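Long-range contacts in CRISPR-associated endonuclease Cas9 (PDB 5X2H), which uses a guide RNA to recognise matching foreign DNA and cuts its two strands with separate HNH and RuvC-like nuclease domains in bacterial adaptive immunity: residues K437-P442 with Y505-P510; E641-E646 with N672-K677; T692-A697 with I805-V810; K408-L413 with N425-K430. One frame throughout, in Å; residues are numbered along the deposited sequence.

The four contacts illustrate how local junctions recur along a multidomain nuclease, each completed before the next one opens along the chain, in the order contact 4, contact 1, contact 2, contact 3. Contact 4 joins two helices, and its centre lies about 32 Å from that of contact 1, where two loops meet, one of them in RuvC subdomain 3. Contacts 2 and 4 sit on opposite sides of the chain's centre, about 65 Å apart between centres. Contacts 2 and 3 touch the bound DNA directly, contact 2 the guide RNA as well, and their nearest atoms are about 17 Å apart. All four lie away from the predicted RuvC metal site.

Contact 1: residues K437-P442 with Y505-P510; sequences KKDFLP and YLDFLP
Lys438 and Leu506 lie opposite each other in two irregular loops, one leading toward helix 456-476 and the other leaving helix 493-505, and their backbones form a single bridge. Lys438 N gives a nearly straight bond to Tyr505 O at 2.9 Å, while Asp507 N donates to Lys438 O at 2.7 Å. The close packing lies on the Leu506 side. Its chi1 (-167°) sets CG anti to the backbone N, and chi2 (72°) places CD1 3.3 Å from Asp439 O, where it also meets the backbone at Leu441. The Pro442 ring crosses the Tyr505 side chain at about a right angle, CD lying 3.9 Å from Tyr505 CB. Leu473 of helix 456-476 and Ile482 of strand 481-485 also pack on Leu506.

The other margin is solvent-exposed. There the aliphatic chain of Lys437 runs past the backbone of Leu506, CD 3.4 Å from Leu506 O, and NZ bonds to Lys503 O. Its loose part is the pair Asp439 OD1 and Asp507 OD2, like charges that come only to 4.5 Å. Lys478 forms a salt bridge with Asp439 and a long, weak ion pair with Asp507, which would be expected to ease their mutual repulsion.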
# COMPACT_ATOMS: atom_id res chain seq x y z
N LYS A 437 -15.28 -7.44 -28.08
CA LYS A 437 -15.18 -8.55 -27.15
C LYS A 437 -14.19 -9.59 -27.69
O LYS A 437 -14.16 -9.87 -28.89
CB LYS A 437 -16.55 -9.20 -26.93
CG LYS A 437 -17.61 -8.21 -26.47
CD LYS A 437 -18.86 -8.92 -25.98
CE LYS A 437 -19.97 -7.92 -25.67
NZ LYS A 437 -19.49 -6.82 -24.79
N LYS A 438 -13.39 -10.15 -26.78
CA LYS A 438 -12.30 -11.03 -27.14
C LYS A 438 -12.63 -12.48 -26.81
O LYS A 438 -13.55 -12.78 -26.04
CB LYS A 438 -11.01 -10.62 -26.42
CG LYS A 438 -10.50 -9.24 -26.80
CD LYS A 438 -10.08 -9.21 -28.26
CE LYS A 438 -9.63 -7.82 -28.68
NZ LYS A 438 -9.18 -7.80 -30.10
N ASP A 439 -11.86 -13.39 -27.41
CA ASP A 439 -12.00 -14.81 -27.10
C ASP A 439 -11.55 -15.10 -25.67
O ASP A 439 -12.22 -15.83 -24.93
CB ASP A 439 -11.19 -15.66 -28.09
CG ASP A 439 -11.72 -15.57 -29.50
OD1 ASP A 439 -12.93 -15.28 -29.67
OD2 ASP A 439 -10.94 -15.79 -30.44
N PHE A 440 -10.42 -14.53 -25.27
CA PHE A 440 -9.90 -14.66 -23.91
C PHE A 440 -10.08 -13.34 -23.18
O PHE A 440 -10.10 -12.26 -23.79
CB PHE A 440 -8.43 -15.05 -23.91
CG PHE A 440 -8.15 -16.34 -24.62
CD1 PHE A 440 -8.31 -17.56 -23.98
CD2 PHE A 440 -7.71 -16.35 -25.94
CE1 PHE A 440 -8.05 -18.75 -24.63
CE2 PHE A 440 -7.44 -17.53 -26.60
CZ PHE A 440 -7.62 -18.74 -25.94
N LEU A 441 -10.21 -13.42 -21.86
CA LEU A 441 -10.37 -12.22 -21.06
C LEU A 441 -9.05 -11.46 -21.04
O LEU A 441 -8.03 -12.02 -20.62
CB LEU A 441 -10.82 -12.58 -19.65
CG LEU A 441 -11.33 -11.42 -18.79
CD1 LEU A 441 -12.53 -10.75 -19.46
CD2 LEU A 441 -11.69 -11.89 -17.39
N PRO A 442 -9.02 -10.21 -21.48
CA PRO A 442 -7.76 -9.46 -21.50
C PRO A 442 -7.36 -9.05 -20.09
O PRO A 442 -8.12 -9.17 -19.13
CB PRO A 442 -8.08 -8.24 -22.36
CG PRO A 442 -9.54 -8.03 -22.15
CD PRO A 442 -10.14 -9.41 -22.02
N TYR A 505 -16.01 -7.53 -21.90
CA TYR A 505 -14.80 -7.83 -22.66
C TYR A 505 -14.67 -9.25 -23.17
O TYR A 505 -13.74 -9.52 -23.94
CB TYR A 505 -13.56 -7.50 -21.81
CG TYR A 505 -13.32 -6.02 -21.63
CD1 TYR A 505 -12.53 -5.32 -22.53
CD2 TYR A 505 -13.90 -5.32 -20.58
CE1 TYR A 505 -12.32 -3.96 -22.39
CE2 TYR A 505 -13.69 -3.97 -20.43
CZ TYR A 505 -12.90 -3.29 -21.33
OH TYR A 505 -12.68 -1.94 -21.19
N LEU A 506 -15.55 -10.17 -22.78
CA LEU A 506 -15.44 -11.56 -23.20
C LEU A 506 -16.54 -11.89 -24.21
O LEU A 506 -17.70 -11.51 -24.03
CB LEU A 506 -15.53 -12.52 -22.01
CG LEU A 506 -15.12 -13.97 -22.30
CD1 LEU A 506 -13.62 -14.07 -22.49
CD2 LEU A 506 -15.59 -14.90 -21.19
N ASP A 507 -16.16 -12.61 -25.26
CA ASP A 507 -17.11 -13.06 -26.27
C ASP A 507 -17.57 -14.48 -25.94
O ASP A 507 -16.75 -15.37 -25.71
CB ASP A 507 -16.47 -13.03 -27.66
CG ASP A 507 -17.48 -13.26 -28.77
OD1 ASP A 507 -18.69 -13.11 -28.51
OD2 ASP A 507 -17.06 -13.59 -29.89
N PHE A 508 -18.88 -14.67 -25.91
CA PHE A 508 -19.49 -15.94 -25.53
C PHE A 508 -20.06 -16.66 -26.75
O PHE A 508 -20.15 -16.11 -27.85
CB PHE A 508 -20.59 -15.73 -24.49
CG PHE A 508 -20.07 -15.35 -23.13
CD1 PHE A 508 -19.81 -14.02 -22.82
CD2 PHE A 508 -19.86 -16.31 -22.16
CE1 PHE A 508 -19.34 -13.67 -21.57
CE2 PHE A 508 -19.39 -15.97 -20.91
CZ PHE A 508 -19.13 -14.65 -20.61
N LEU A 509 -20.47 -17.91 -26.52
CA LEU A 509 -21.19 -18.64 -27.54
C LEU A 509 -22.60 -18.08 -27.68
O LEU A 509 -23.23 -17.72 -26.68
CB LEU A 509 -21.27 -20.13 -27.19
CG LEU A 509 -20.03 -20.99 -27.44
CD1 LEU A 509 -20.30 -22.43 -27.03
CD2 LEU A 509 -19.61 -20.91 -28.90
N PRO A 510 -23.12 -17.98 -28.91
CA PRO A 510 -24.52 -17.58 -29.07
C PRO A 510 -25.45 -18.61 -28.45
O PRO A 510 -25.35 -19.81 -28.71
CB PRO A 510 -24.69 -17.51 -30.60
CG PRO A 510 -23.30 -17.33 -31.13
CD PRO A 510 -22.41 -18.10 -30.19

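Contact 2: residues E641-E646 with N672-K677; sequences ETFRKE and NGKIVK. With nucleotides of chain C; nucleotides of chain B.
In the wedge domain, the loop 641-646 meets strand 674-677 of a two-stranded hairpin in one antiparallel hydrogen-bonded pair, Arg644 with Ile675. Arg644 N donates to Ile675 O at 2.9 Å. Beside this bond the Phe643 ring receives Lys674 on one face: CD stands 3.4 Å from the ring centroid, only 2° off the normal, a CH-pi contact. Val676 CG1 lies in the ring plane, 3.6 Å from Phe643 CD1. The Lys674 chain bends at its last torsion (chi4 -62°), placing NZ 3.1 Å from N3 of A47 of chain B, to which it donates a hydrogen bond. U22 of chain B brings its O2 to the edge of the same ring.

Arg644 is sandwiched differently, with Thr642 CG2 over the centre of one guanidinium face and Lys677 NZ over the rim of the other. Arg644 NH2 and Lys677 NZ are 4.4 Å apart, like charges probably eased by Glu648, which pairs with NH1, and by a DNA phosphate at NH2. A water accepts from Arg644 NE and Lys677 N and donates to Thr642 O, knitting the two segments together. Toward the DNA, Glu641 N bonds OP1 of DG9 of chain C at 2.8 Å, and Thr642 OG1 donates to OP2 at 2.6 Å. Consecutive residues gripping one DNA phosphate beside an RNA-bound hairpin are consistent with the phosphate-lock loop of Cas9 enzymes.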
# COMPACT_ATOMS: atom_id res chain seq x y z
N GLU A 641 14.80 -6.40 11.04
CA GLU A 641 14.96 -4.98 11.35
C GLU A 641 15.61 -4.73 12.70
O GLU A 641 15.95 -3.58 13.00
CB GLU A 641 13.60 -4.28 11.28
CG GLU A 641 12.99 -4.33 9.89
CD GLU A 641 11.61 -3.72 9.83
OE1 GLU A 641 10.92 -3.68 10.87
OE2 GLU A 641 11.21 -3.26 8.74
N THR A 642 15.82 -5.76 13.52
CA THR A 642 16.46 -5.60 14.82
C THR A 642 17.97 -5.68 14.65
O THR A 642 18.50 -6.72 14.25
CB THR A 642 15.98 -6.67 15.80
OG1 THR A 642 14.56 -6.57 15.96
CG2 THR A 642 16.66 -6.48 17.15
N PHE A 643 18.66 -4.59 14.96
CA PHE A 643 20.12 -4.59 15.00
C PHE A 643 20.58 -5.28 16.27
O PHE A 643 20.07 -5.00 17.36
CB PHE A 643 20.66 -3.16 14.93
CG PHE A 643 20.13 -2.37 13.76
CD1 PHE A 643 19.99 -2.95 12.52
CD2 PHE A 643 19.77 -1.04 13.92
CE1 PHE A 643 19.51 -2.22 11.44
CE2 PHE A 643 19.29 -0.30 12.85
CZ PHE A 643 19.15 -0.89 11.61
N ARG A 644 21.55 -6.19 16.14
CA ARG A 644 21.97 -7.03 17.25
C ARG A 644 23.46 -6.88 17.51
O ARG A 644 24.24 -6.60 16.60
CB ARG A 644 21.64 -8.50 16.98
CG ARG A 644 20.18 -8.75 16.68
CD ARG A 644 19.86 -10.22 16.54
NE ARG A 644 18.44 -10.42 16.28
CZ ARG A 644 17.51 -10.42 17.23
NH1 ARG A 644 17.85 -10.25 18.50
NH2 ARG A 644 16.24 -10.60 16.91
N LYS A 645 23.85 -7.09 18.76
CA LYS A 645 25.26 -7.17 19.11
C LYS A 645 25.79 -8.55 18.78
O LYS A 645 25.08 -9.55 18.90
CB LYS A 645 25.46 -6.87 20.60
CG LYS A 645 24.71 -5.65 21.10
CD LYS A 645 25.39 -5.08 22.33
CE LYS A 645 24.38 -4.62 23.37
NZ LYS A 645 25.03 -3.90 24.50
N GLU A 646 27.06 -8.61 18.36
CA GLU A 646 27.64 -9.89 17.98
C GLU A 646 27.73 -10.85 19.16
O GLU A 646 27.78 -12.06 18.94
CB GLU A 646 29.02 -9.67 17.36
CG GLU A 646 30.05 -9.08 18.30
CD GLU A 646 31.38 -8.81 17.61
OE1 GLU A 646 31.42 -7.94 16.72
OE2 GLU A 646 32.37 -9.47 17.96
N ASN A 672 25.82 -1.78 7.37
CA ASN A 672 26.18 -0.52 8.04
C ASN A 672 26.84 -0.77 9.39
O ASN A 672 26.66 -0.00 10.34
CB ASN A 672 24.95 0.38 8.20
CG ASN A 672 24.26 0.66 6.88
OD1 ASN A 672 24.92 0.83 5.85
ND2 ASN A 672 22.93 0.69 6.89
N GLY A 673 27.60 -1.86 9.50
CA GLY A 673 28.22 -2.22 10.76
C GLY A 673 27.29 -2.82 11.78
O GLY A 673 27.64 -2.89 12.96
N LYS A 674 26.10 -3.26 11.37
CA LYS A 674 25.10 -3.79 12.29
C LYS A 674 24.80 -5.24 11.94
O LYS A 674 24.58 -5.57 10.77
CB LYS A 674 23.81 -2.96 12.21
CG LYS A 674 24.04 -1.46 12.10
CD LYS A 674 22.75 -0.74 11.79
CE LYS A 674 23.00 0.70 11.36
NZ LYS A 674 23.65 1.51 12.42
N ILE A 675 24.80 -6.10 12.96
CA ILE A 675 24.49 -7.52 12.78
C ILE A 675 22.99 -7.69 12.69
O ILE A 675 22.24 -7.20 13.54
CB ILE A 675 25.08 -8.36 13.93
CG1 ILE A 675 26.59 -8.16 14.03
CG2 ILE A 675 24.75 -9.83 13.73
CD1 ILE A 675 27.38 -8.89 12.96
N VAL A 676 22.53 -8.40 11.65
CA VAL A 676 21.11 -8.64 11.42
C VAL A 676 20.91 -10.06 10.92
O VAL A 676 21.78 -10.64 10.26
CB VAL A 676 20.52 -7.63 10.40
CG1 VAL A 676 20.50 -6.21 10.98
CG2 VAL A 676 21.33 -7.67 9.11
N LYS A 677 19.75 -10.64 11.25
CA LYS A 677 19.39 -11.95 10.74
C LYS A 677 18.85 -11.84 9.32
O LYS A 677 18.54 -10.75 8.82
CB LYS A 677 18.36 -12.62 11.65
CG LYS A 677 18.85 -12.86 13.08
CD LYS A 677 17.84 -13.66 13.88
CE LYS A 677 18.34 -13.95 15.28
NZ LYS A 677 17.35 -14.76 16.05
P DG C 9 12.36 -7.66 13.26
OP1 DG C 9 12.30 -7.44 11.79
OP2 DG C 9 13.67 -7.83 13.92
O5' DG C 9 11.61 -6.46 14.00
C5' DG C 9 10.40 -5.95 13.47
C4' DG C 9 9.72 -5.06 14.48
O4' DG C 9 10.56 -3.92 14.76
C3' DG C 9 8.36 -4.51 14.04
O3' DG C 9 7.38 -4.81 15.01
C2' DG C 9 8.58 -3.00 13.91
C1' DG C 9 9.77 -2.75 14.82
N9 DG C 9 10.59 -1.63 14.39
C8 DG C 9 11.36 -1.56 13.25
N7 DG C 9 11.99 -0.42 13.11
C5 DG C 9 11.60 0.31 14.23
C6 DG C 9 11.96 1.63 14.62
O6 DG C 9 12.71 2.42 14.03
N1 DG C 9 11.35 1.99 15.81
C2 DG C 9 10.51 1.19 16.54
N2 DG C 9 10.02 1.72 17.67
N3 DG C 9 10.16 -0.04 16.19
C4 DG C 9 10.75 -0.41 15.02
P A B 47 24.44 10.05 9.14
OP1 A B 47 24.76 10.32 7.71
OP2 A B 47 23.31 10.75 9.81
O5' A B 47 24.15 8.49 9.32
C5' A B 47 25.06 7.51 8.86
C4' A B 47 24.65 6.13 9.28
O4' A B 47 24.70 6.00 10.73
C3' A B 47 23.23 5.72 8.94
O3' A B 47 23.07 5.34 7.59
C2' A B 47 22.97 4.59 9.93
O2' A B 47 23.61 3.40 9.50
C1' A B 47 23.70 5.11 11.17
N9 A B 47 22.79 5.81 12.08
C8 A B 47 22.53 7.16 12.17
N7 A B 47 21.65 7.47 13.09
C5 A B 47 21.30 6.25 13.65
C6 A B 47 20.40 5.89 14.67
N6 A B 47 19.66 6.77 15.36
N1 A B 47 20.28 4.58 14.98
C2 A B 47 21.02 3.69 14.30
N3 A B 47 21.89 3.90 13.31
C4 A B 47 21.98 5.22 13.03
P U B 22 16.00 0.94 22.92
OP1 U B 22 16.01 -0.01 24.06
OP2 U B 22 16.45 2.34 23.13
O5' U B 22 16.89 0.32 21.76
C5' U B 22 16.68 -1.01 21.32
C4' U B 22 17.33 -1.27 19.98
O4' U B 22 16.85 -0.30 19.01
C3' U B 22 18.84 -1.11 19.94
O3' U B 22 19.53 -2.25 20.43
C2' U B 22 19.10 -0.83 18.46
O2' U B 22 19.07 -2.03 17.71
C1' U B 22 17.87 -0.01 18.08
N1 U B 22 18.12 1.46 18.08
C2 U B 22 18.76 1.98 16.98
O2 U B 22 19.15 1.30 16.04
N3 U B 22 18.95 3.34 17.00
C4 U B 22 18.57 4.21 17.99
O4 U B 22 18.81 5.41 17.86
C5 U B 22 17.90 3.60 19.10
C6 U B 22 17.70 2.28 19.10
O HOH W 1 17.89 -9.41 13.52

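Contact 3: residues T692-A697 with I805-V810; sequences TNKFYA and IQNLKV. With nucleotides of chain C.
Phe695 CG stands anti to its carbonyl carbon (chi1 -66°), and the ring it carries comes edge-on to Leu808 O, with CE2 3.4 Å from that oxygen. Gln806 CG, by contrast, is anti to the backbone N (chi1 -168°) and lies 3.9 Å from Lys694 CB, where the two side chains cross. The amide at the end of Gln806 is turned 85° from the Tyr696 ring, and its OE1 comes obliquely to that ring without a hydrogen bond to the hydroxyl.

Between the backbones, Phe695 N donates to Gln806 O at 3.0 Å, and Gln806 CA makes a CA-H...O contact with Phe695 O. The carbonyl used belongs to a type I beta turn, Ile805 to Leu808, which links strands 799-804 and 810-816 of the PI-CTD sheet; here it meets strand 695-700, which pairs with 683-689 in a separate sheet. Ile805 CD1 settles against Ala697 CB at 3.6 Å, a methyl-to-methyl contact. Phe811 meets the Phe695 ring edge-to-face, and Ile686 of the adjoining strand also packs on it.

On the nucleic-acid side, Asn807 lies alongside Lys694, which it touches through OD1, while its ND2 donates to O5' of DC1 of chain C at 2.7 Å.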
# COMPACT_ATOMS: atom_id res chain seq x y z
N THR A 692 27.44 -40.62 -4.90
CA THR A 692 26.72 -41.13 -3.74
C THR A 692 25.21 -40.95 -3.85
O THR A 692 24.48 -41.59 -3.09
CB THR A 692 27.21 -40.44 -2.46
OG1 THR A 692 26.87 -39.05 -2.50
CG2 THR A 692 28.71 -40.59 -2.31
N ASN A 693 24.75 -40.11 -4.77
CA ASN A 693 23.33 -39.81 -5.00
C ASN A 693 22.68 -39.10 -3.82
O ASN A 693 21.44 -39.01 -3.76
CB ASN A 693 22.54 -41.07 -5.36
CG ASN A 693 23.01 -41.69 -6.66
OD1 ASN A 693 23.27 -40.98 -7.63
ND2 ASN A 693 23.12 -43.01 -6.68
N LYS A 694 23.46 -38.59 -2.87
CA LYS A 694 22.90 -37.83 -1.76
C LYS A 694 22.61 -36.40 -2.18
O LYS A 694 23.30 -35.83 -3.03
CB LYS A 694 23.86 -37.86 -0.57
CG LYS A 694 24.07 -39.25 0.01
CD LYS A 694 25.01 -39.22 1.20
CE LYS A 694 25.15 -40.60 1.83
NZ LYS A 694 26.08 -40.58 3.00
N PHE A 695 21.58 -35.82 -1.58
CA PHE A 695 21.11 -34.49 -1.96
C PHE A 695 21.68 -33.43 -1.02
O PHE A 695 21.97 -33.70 0.15
CB PHE A 695 19.58 -34.43 -1.97
CG PHE A 695 18.96 -35.29 -3.03
CD1 PHE A 695 18.81 -34.81 -4.32
CD2 PHE A 695 18.55 -36.58 -2.75
CE1 PHE A 695 18.25 -35.60 -5.31
CE2 PHE A 695 17.98 -37.38 -3.73
CZ PHE A 695 17.83 -36.88 -5.02
N TYR A 696 21.84 -32.23 -1.56
CA TYR A 696 22.42 -31.10 -0.84
C TYR A 696 21.69 -29.83 -1.25
O TYR A 696 21.24 -29.69 -2.40
CB TYR A 696 23.93 -30.99 -1.11
CG TYR A 696 24.70 -32.21 -0.66
CD1 TYR A 696 24.92 -33.28 -1.52
CD2 TYR A 696 25.19 -32.30 0.63
CE1 TYR A 696 25.62 -34.41 -1.10
CE2 TYR A 696 25.90 -33.42 1.06
CZ TYR A 696 26.11 -34.47 0.19
OH TYR A 696 26.80 -35.59 0.60
N ALA A 697 21.58 -28.89 -0.31
CA ALA A 697 20.75 -27.71 -0.50
C ALA A 697 21.55 -26.44 -0.22
O ALA A 697 22.27 -26.35 0.78
CB ALA A 697 19.52 -27.74 0.40
N ILE A 805 16.71 -34.30 3.66
CA ILE A 805 16.85 -34.37 2.21
C ILE A 805 18.02 -35.25 1.77
O ILE A 805 17.98 -35.79 0.65
CB ILE A 805 17.00 -32.97 1.59
CG1 ILE A 805 18.44 -32.47 1.73
CG2 ILE A 805 16.07 -31.98 2.25
CD1 ILE A 805 18.70 -31.16 1.05
N GLN A 806 19.04 -35.42 2.61
CA GLN A 806 20.30 -35.99 2.14
C GLN A 806 20.11 -37.40 1.60
O GLN A 806 20.69 -37.76 0.57
CB GLN A 806 21.34 -35.97 3.26
CG GLN A 806 22.75 -36.28 2.79
CD GLN A 806 23.76 -36.26 3.93
OE1 GLN A 806 24.91 -35.87 3.75
NE2 GLN A 806 23.33 -36.69 5.11
N ASN A 807 19.30 -38.22 2.27
CA ASN A 807 19.15 -39.62 1.92
C ASN A 807 17.79 -39.93 1.31
O ASN A 807 17.34 -41.08 1.35
CB ASN A 807 19.40 -40.51 3.14
CG ASN A 807 20.80 -40.34 3.69
OD1 ASN A 807 21.77 -40.29 2.94
ND2 ASN A 807 20.90 -40.23 5.01
N LEU A 808 17.12 -38.92 0.75
CA LEU A 808 15.84 -39.15 0.09
C LEU A 808 16.02 -40.12 -1.07
O LEU A 808 16.97 -40.01 -1.85
CB LEU A 808 15.25 -37.84 -0.41
CG LEU A 808 14.56 -36.94 0.62
CD1 LEU A 808 14.10 -35.62 -0.02
CD2 LEU A 808 13.38 -37.66 1.24
N LYS A 809 15.10 -41.08 -1.18
CA LYS A 809 15.17 -42.04 -2.27
C LYS A 809 14.69 -41.42 -3.58
O LYS A 809 15.24 -41.71 -4.65
CB LYS A 809 14.36 -43.29 -1.92
CG LYS A 809 14.28 -44.32 -3.02
CD LYS A 809 13.52 -45.56 -2.57
CE LYS A 809 13.36 -46.55 -3.71
NZ LYS A 809 12.70 -47.81 -3.26
N VAL A 810 13.68 -40.56 -3.51
CA VAL A 810 13.15 -39.84 -4.66
C VAL A 810 13.04 -38.36 -4.29
O VAL A 810 12.55 -38.03 -3.20
CB VAL A 810 11.79 -40.39 -5.12
CG1 VAL A 810 11.17 -39.48 -6.17
CG2 VAL A 810 11.93 -41.80 -5.65
O5' DC C 1 18.89 -39.54 6.64
C5' DC C 1 18.95 -38.96 7.93
C4' DC C 1 17.70 -39.28 8.72
O4' DC C 1 17.95 -39.04 10.13
C3' DC C 1 16.47 -38.44 8.39
O3' DC C 1 15.29 -39.19 8.68
C2' DC C 1 16.64 -37.25 9.33
C1' DC C 1 17.19 -37.94 10.58
N1 DC C 1 18.07 -37.08 11.41
C2 DC C 1 17.65 -36.65 12.67
O2 DC C 1 16.53 -36.99 13.07
N3 DC C 1 18.47 -35.87 13.41
C4 DC C 1 19.67 -35.52 12.94
N4 DC C 1 20.44 -34.75 13.71
C5 DC C 1 20.12 -35.95 11.66
C6 DC C 1 19.30 -36.72 10.93

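Contact 4: residues K408-L413 with N425-K430; sequences KLVTPL and NELNLK
Leu427 makes apolar contacts with three residues of helix 404-415. Its CD1 lies 3.6 Å from Leu409 CB and is also close to the backbone there, at 3.3 Å from Leu409 O. Leu413 approaches the same residue tip to tip, with CD1 3.6 Å from Leu427 CG. Val410 CG2 completes the group at 4.2 Å from Leu427 CD1 and makes a nearer contact with Leu429 CD1, at 3.7 Å, the two side chains crossing at a slant. Ala423 of helix 420-427 also touches Val410 and Leu413. No hydrogen bond joins the segments, so the junction rests on the fit of branched aliphatic side chains.

On the outer margin, Glu426 extends across the end of Leu413. Its CG is anti to the backbone N (chi1 172°) and the chain runs on extended, bringing the carboxylate carbon CD 3.8 Å from Leu413 CD1; the charge itself is directed to Lys418, whose NZ forms a salt bridge with OE1.

Two consecutive helices, 404-415 and 420-427, joined by a short loop, pack here; the second ends in a Schellman motif. Asn428, with positive phi, is its C-prime residue: Leu429 N bonds Cys424 O, and Asn428 N makes a weak bond to Asn425 O. The reversal turns the chain out of the helix just before Leu429, whose CB points back toward helix 404-415, while Phe254 and Phe255 also pack against this leucine. Farther out, Thr411 packs against helix 266-288 through Leu267, Met270 and Leu274.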
# COMPACT_ATOMS: atom_id res chain seq x y z
N LYS A 408 -19.07 21.60 -20.70
CA LYS A 408 -19.30 22.64 -21.69
C LYS A 408 -20.49 22.33 -22.59
O LYS A 408 -21.07 23.25 -23.18
CB LYS A 408 -18.05 22.84 -22.55
CG LYS A 408 -16.96 23.67 -21.89
CD LYS A 408 -15.66 23.56 -22.67
CE LYS A 408 -14.85 24.84 -22.54
NZ LYS A 408 -15.51 25.98 -23.23
N LEU A 409 -20.88 21.06 -22.71
CA LEU A 409 -21.98 20.64 -23.55
C LEU A 409 -23.29 20.49 -22.79
O LEU A 409 -24.33 20.96 -23.26
CB LEU A 409 -21.64 19.31 -24.24
CG LEU A 409 -20.40 19.31 -25.14
CD1 LEU A 409 -20.02 17.88 -25.51
CD2 LEU A 409 -20.65 20.14 -26.38
N VAL A 410 -23.26 19.86 -21.62
CA VAL A 410 -24.48 19.57 -20.88
C VAL A 410 -25.02 20.82 -20.19
O VAL A 410 -26.23 21.05 -20.15
CB VAL A 410 -24.23 18.43 -19.88
CG1 VAL A 410 -25.48 18.16 -19.06
CG2 VAL A 410 -23.78 17.17 -20.61
N THR A 411 -24.12 21.64 -19.64
CA THR A 411 -24.56 22.80 -18.86
C THR A 411 -25.39 23.81 -19.66
O THR A 411 -26.38 24.32 -19.10
CB THR A 411 -23.35 23.49 -18.23
OG1 THR A 411 -22.46 22.50 -17.69
CG2 THR A 411 -23.79 24.41 -17.11
N PRO A 412 -25.07 24.15 -20.92
CA PRO A 412 -25.94 25.09 -21.64
C PRO A 412 -27.36 24.58 -21.81
O PRO A 412 -28.31 25.38 -21.73
CB PRO A 412 -25.24 25.25 -23.00
CG PRO A 412 -23.82 24.94 -22.72
CD PRO A 412 -23.84 23.86 -21.68
N LEU A 413 -27.55 23.28 -22.03
CA LEU A 413 -28.90 22.74 -22.17
C LEU A 413 -29.63 22.73 -20.83
O LEU A 413 -30.83 23.00 -20.77
CB LEU A 413 -28.85 21.34 -22.77
CG LEU A 413 -28.21 21.20 -24.15
CD1 LEU A 413 -28.41 19.79 -24.68
CD2 LEU A 413 -28.77 22.23 -25.12
N ASN A 425 -29.27 13.03 -23.95
CA ASN A 425 -29.93 12.43 -25.11
C ASN A 425 -29.96 13.38 -26.29
O ASN A 425 -29.80 12.96 -27.44
CB ASN A 425 -31.34 11.98 -24.74
CG ASN A 425 -31.99 11.14 -25.82
OD1 ASN A 425 -32.91 11.58 -26.51
ND2 ASN A 425 -31.50 9.91 -25.98
N GLU A 426 -30.15 14.68 -26.03
CA GLU A 426 -30.15 15.65 -27.12
C GLU A 426 -28.77 15.80 -27.73
O GLU A 426 -28.64 16.02 -28.94
CB GLU A 426 -30.66 17.00 -26.62
CG GLU A 426 -30.53 18.13 -27.63
CD GLU A 426 -31.27 19.38 -27.21
OE1 GLU A 426 -32.11 19.30 -26.28
OE2 GLU A 426 -31.01 20.45 -27.79
N LEU A 427 -27.72 15.68 -26.92
CA LEU A 427 -26.34 15.78 -27.39
C LEU A 427 -25.80 14.46 -27.91
O LEU A 427 -24.68 14.43 -28.44
CB LEU A 427 -25.44 16.30 -26.27
CG LEU A 427 -25.69 17.74 -25.83
CD1 LEU A 427 -24.98 18.02 -24.52
CD2 LEU A 427 -25.24 18.72 -26.91
N ASN A 428 -26.56 13.37 -27.78
CA ASN A 428 -26.09 12.02 -28.13
C ASN A 428 -24.83 11.66 -27.35
O ASN A 428 -23.88 11.11 -27.89
CB ASN A 428 -25.86 11.88 -29.64
CG ASN A 428 -27.14 12.04 -30.44
OD1 ASN A 428 -27.21 12.84 -31.38
ND2 ASN A 428 -28.17 11.29 -30.06
N LEU A 429 -24.83 11.99 -26.06
CA LEU A 429 -23.75 11.64 -25.16
C LEU A 429 -24.05 10.28 -24.52
O LEU A 429 -25.05 10.14 -23.81
CB LEU A 429 -23.56 12.70 -24.08
CG LEU A 429 -22.52 13.80 -24.34
CD1 LEU A 429 -22.71 14.94 -23.36
CD2 LEU A 429 -21.12 13.23 -24.23
N LYS A 430 -23.19 9.30 -24.79
CA LYS A 430 -23.33 7.96 -24.24
C LYS A 430 -22.11 7.62 -23.41
O LYS A 430 -20.98 7.94 -23.79
CB LYS A 430 -23.52 6.92 -25.35